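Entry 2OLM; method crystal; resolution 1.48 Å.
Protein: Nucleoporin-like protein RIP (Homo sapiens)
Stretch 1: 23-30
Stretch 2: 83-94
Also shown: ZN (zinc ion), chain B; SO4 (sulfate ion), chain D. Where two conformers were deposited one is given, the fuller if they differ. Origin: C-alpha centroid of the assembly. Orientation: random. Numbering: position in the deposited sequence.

Stretch 1 (23-30) PHNRKCFD
Stretch 2 83-94: HGNEVCKQIWLG

Residues 23-30 lie against the helix of the second stretch and the residue that follows it, Leu-93; touching residues are at least 56 apart in the same chain. Together the two segments bury 516 Å². Residues 23-25 form a short 3-10 segment, in which Arg-26 N hydrogen-bonds to Pro-23 O at 3.2 Å, and the chain then continues as loop. The helix runs to Trp-92, and Leu-93 is the first residue to leave helical angles (phi/psi -123/25). Early helix hydrogen bonds run from Cys-88 N to Gly-84 O and from Lys-89 N to Asn-85 O, both 2.9 Å. The backbones come nearest at His-24 and Asn-85, whose CA atoms are 5.4 Å apart. From there both chains advance in the same general sense, obliquely.

Phe-29 covers the most surface. Its CB points toward the helix, and chi1 is t (-177°) with chi2 at 57°. Cys-88 CB sits over one face of the ring, 3.8 Å from the Phe-29 ring centroid, as a CH-pi contact. Cys-88 is in rotamer m. Trp-92 CB lies at the ring edge, 4.2 Å from Phe-29 CZ, and Leu-93 CD1 is 3.9 Å from Phe-29 CE1. The ring packs along the helix from Cys-88 to Trp-92 and on to Leu-93; Phe-29 is buried.

Asn-85 supplies the polar centre of the contact. It is rotamer m, with chi2 near -3° and CB directed toward the first stretch. Its ND2 donates to His-24 O at 3.0 Å, and the same ND2 lies 2.9 Å from Lys-27 O. Asn-85 OD1 approaches Phe-29 CB to 3.4 Å. The backbone also takes part: Asn-85 N donates to Asn-25 OD1 at 2.8 Å, with an N-H...acceptor angle of 165°. This occupies an amide near the helix start with a side-chain acceptor. Asn-25 is m, chi2 -21°; its CB points sideways, but its end comes nearer. A water links Asn-25 OD1 (3.1 Å, weak) to Glu-86 N (3.2 Å). Just before Asn-85, Gly-84 has phi/psi 81/175, where a CB would be jammed against the preceding carbonyl oxygen.

His-24 covers the outer part, with CB toward the helix, chi1 m (-70°) and chi2 80°. Glu-86 CB lies over one face of its ring, 3.8 Å from the His-24 ring centroid, in a second CH-pi contact. Glu-86 has chi1 and chi2 both t.

The CA-to-CB bonds of Cys-28 and Arg-26 point away from the second stretch. Cys-28, chi1 t, binds zinc through SG at 2.4 Å. Arg-26 NH1 and NH2 donate to sulfate O4 and O3 at 2.8 and 2.6 Å.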

# COMPACT_ATOMS: atom_id res chain seq x y z
N PRO A 23 11.27 5.69 10.86
CA PRO A 23 11.97 4.68 11.66
C PRO A 23 11.18 4.12 12.85
O PRO A 23 11.21 2.91 13.09
CB PRO A 23 13.24 5.42 12.15
CG PRO A 23 13.05 6.85 11.78
CD PRO A 23 12.07 6.91 10.65
N HIS A 24 10.55 4.99 13.64
CA HIS A 24 9.84 4.48 14.83
C HIS A 24 8.62 3.64 14.45
O HIS A 24 8.21 2.76 15.20
CB HIS A 24 9.39 5.61 15.77
CG HIS A 24 10.53 6.28 16.49
ND1 HIS A 24 11.32 7.24 15.89
CD2 HIS A 24 11.01 6.12 17.75
CE1 HIS A 24 12.24 7.64 16.75
NE2 HIS A 24 12.07 6.98 17.88
N ASN A 25 8.09 3.87 13.24
CA ASN A 25 6.92 3.13 12.76
C ASN A 25 7.27 1.80 12.14
O ASN A 25 6.39 1.03 11.83
CB ASN A 25 6.08 3.96 11.78
CG ASN A 25 5.41 5.17 12.44
OD1 ASN A 25 5.25 5.20 13.69
ND2 ASN A 25 5.00 6.12 11.66
N ARG A 26 8.56 1.52 12.01
CA ARG A 26 8.98 0.24 11.42
C ARG A 26 8.92 -0.96 12.35
O ARG A 26 9.10 -2.11 11.94
CB ARG A 26 10.41 0.34 10.87
CG ARG A 26 10.54 1.33 9.79
CD ARG A 26 12.03 1.40 9.35
NE ARG A 26 12.24 2.68 8.73
CZ ARG A 26 13.37 3.35 8.75
NH1 ARG A 26 14.46 2.85 9.34
NH2 ARG A 26 13.41 4.52 8.16
N LYS A 27 8.70 -0.70 13.65
CA LYS A 27 8.61 -1.71 14.67
C LYS A 27 7.34 -1.46 15.47
O LYS A 27 6.95 -0.31 15.69
CB LYS A 27 9.82 -1.63 15.62
CG LYS A 27 11.13 -1.99 14.95
CD LYS A 27 11.18 -3.44 14.60
N CYS A 28 6.70 -2.56 15.87
CA CYS A 28 5.48 -2.53 16.74
C CYS A 28 5.74 -1.60 17.92
O CYS A 28 6.73 -1.76 18.63
CB CYS A 28 5.16 -3.91 17.24
SG CYS A 28 3.79 -3.91 18.34
N PHE A 29 4.82 -0.67 18.19
CA PHE A 29 4.95 0.26 19.32
C PHE A 29 4.94 -0.45 20.67
O PHE A 29 5.50 0.07 21.63
CB PHE A 29 3.84 1.27 19.29
CG PHE A 29 3.95 2.28 20.37
CD1 PHE A 29 5.07 3.06 20.48
CD2 PHE A 29 2.92 2.45 21.28
CE1 PHE A 29 5.22 3.94 21.53
CE2 PHE A 29 3.05 3.37 22.32
CZ PHE A 29 4.19 4.12 22.42
N ASP A 30 4.28 -1.59 20.79
CA ASP A 30 4.13 -2.24 22.05
C ASP A 30 5.16 -3.29 22.39
O ASP A 30 5.62 -3.37 23.53
CB ASP A 30 2.68 -2.79 22.23
CG ASP A 30 1.67 -1.66 22.31
OD1 ASP A 30 1.91 -0.72 23.14
OD2 ASP A 30 0.69 -1.68 21.54
N HIS A 83 0.39 11.73 15.14
CA HIS A 83 0.79 10.78 16.16
C HIS A 83 1.88 9.87 15.60
O HIS A 83 2.94 10.39 15.22
CB HIS A 83 -0.46 10.07 16.73
CG HIS A 83 -1.34 10.99 17.47
ND1 HIS A 83 -2.22 11.84 16.84
CD2 HIS A 83 -1.38 11.31 18.79
CE1 HIS A 83 -2.82 12.59 17.76
NE2 HIS A 83 -2.31 12.30 18.94
N GLY A 84 1.66 8.56 15.51
CA GLY A 84 2.76 7.64 15.22
C GLY A 84 3.59 7.27 16.40
O GLY A 84 3.39 7.82 17.49
N ASN A 85 4.53 6.35 16.19
CA ASN A 85 5.23 5.70 17.27
C ASN A 85 6.20 6.59 18.01
O ASN A 85 6.42 6.37 19.19
CB ASN A 85 5.91 4.40 16.83
CG ASN A 85 4.90 3.31 16.52
OD1 ASN A 85 3.69 3.52 16.68
ND2 ASN A 85 5.37 2.13 16.07
N GLU A 86 6.75 7.59 17.34
CA GLU A 86 7.67 8.50 18.05
C GLU A 86 6.89 9.41 19.00
O GLU A 86 7.24 9.53 20.20
CB GLU A 86 8.51 9.32 17.09
CG GLU A 86 9.56 10.20 17.82
CD GLU A 86 10.43 10.96 16.83
OE1 GLU A 86 9.93 11.28 15.73
OE2 GLU A 86 11.61 11.26 17.17
N VAL A 87 5.84 10.06 18.50
CA VAL A 87 4.95 10.86 19.35
C VAL A 87 4.41 10.00 20.49
O VAL A 87 4.41 10.40 21.66
CB VAL A 87 3.81 11.47 18.55
CG1 VAL A 87 2.72 12.06 19.46
CG2 VAL A 87 4.36 12.54 17.62
N CYS A 88 3.93 8.80 20.20
CA CYS A 88 3.38 7.92 21.24
C CYS A 88 4.44 7.53 22.27
O CYS A 88 4.13 7.38 23.45
CB CYS A 88 2.74 6.66 20.64
SG CYS A 88 1.16 6.99 19.79
N LYS A 89 5.68 7.32 21.84
CA LYS A 89 6.78 6.94 22.76
C LYS A 89 6.97 8.03 23.82
O LYS A 89 7.16 7.74 25.01
CB LYS A 89 8.09 6.77 21.99
CG LYS A 89 9.31 6.47 22.83
CD LYS A 89 10.58 6.48 21.95
N GLN A 90 6.90 9.27 23.38
CA GLN A 90 7.14 10.39 24.28
C GLN A 90 6.03 10.52 25.34
O GLN A 90 6.26 11.07 26.44
CB GLN A 90 7.28 11.67 23.49
CG GLN A 90 8.50 11.66 22.54
CD GLN A 90 9.80 11.49 23.28
OE1 GLN A 90 9.96 12.01 24.38
NE2 GLN A 90 10.74 10.73 22.70
N ILE A 91 4.84 10.02 25.04
CA ILE A 91 3.68 10.06 25.94
C ILE A 91 3.64 8.79 26.79
O ILE A 91 3.93 8.80 27.98
CB ILE A 91 2.35 10.24 25.12
CG1 ILE A 91 2.40 11.58 24.39
CG2 ILE A 91 1.12 10.10 26.04
CD1 ILE A 91 1.36 11.70 23.24
N TRP A 92 3.33 7.68 26.15
CA TRP A 92 3.05 6.44 26.86
C TRP A 92 4.30 5.76 27.44
O TRP A 92 4.20 4.95 28.37
CB TRP A 92 2.29 5.46 25.91
CG TRP A 92 1.05 6.07 25.41
CD1 TRP A 92 0.85 6.61 24.17
CD2 TRP A 92 -0.17 6.27 26.14
NE1 TRP A 92 -0.42 7.16 24.09
CE2 TRP A 92 -1.05 6.95 25.28
CE3 TRP A 92 -0.59 5.94 27.43
CZ2 TRP A 92 -2.35 7.34 25.70
CZ3 TRP A 92 -1.87 6.27 27.83
CH2 TRP A 92 -2.73 6.98 26.96
N LEU A 93 5.46 6.07 26.86
CA LEU A 93 6.73 5.55 27.31
C LEU A 93 7.67 6.72 27.66
O LEU A 93 8.89 6.54 27.66
CB LEU A 93 7.39 4.66 26.23
CG LEU A 93 6.61 3.42 25.84
CD1 LEU A 93 7.25 2.78 24.63
CD2 LEU A 93 6.46 2.46 27.02
N GLY A 94 7.13 7.88 28.00
CA GLY A 94 8.00 9.04 28.27
C GLY A 94 8.94 8.83 29.42
O GLY A 94 10.03 9.43 29.44
ZN ZN B . 3.87 -6.23 18.93
S SO4 D . 16.30 6.22 8.85
O1 SO4 D . 16.32 6.98 10.09
O2 SO4 D . 17.37 6.60 7.94
O3 SO4 D . 15.03 6.51 8.17
O4 SO4 D . 16.46 4.81 9.15
O HOH W 1 7.07 7.60 14.18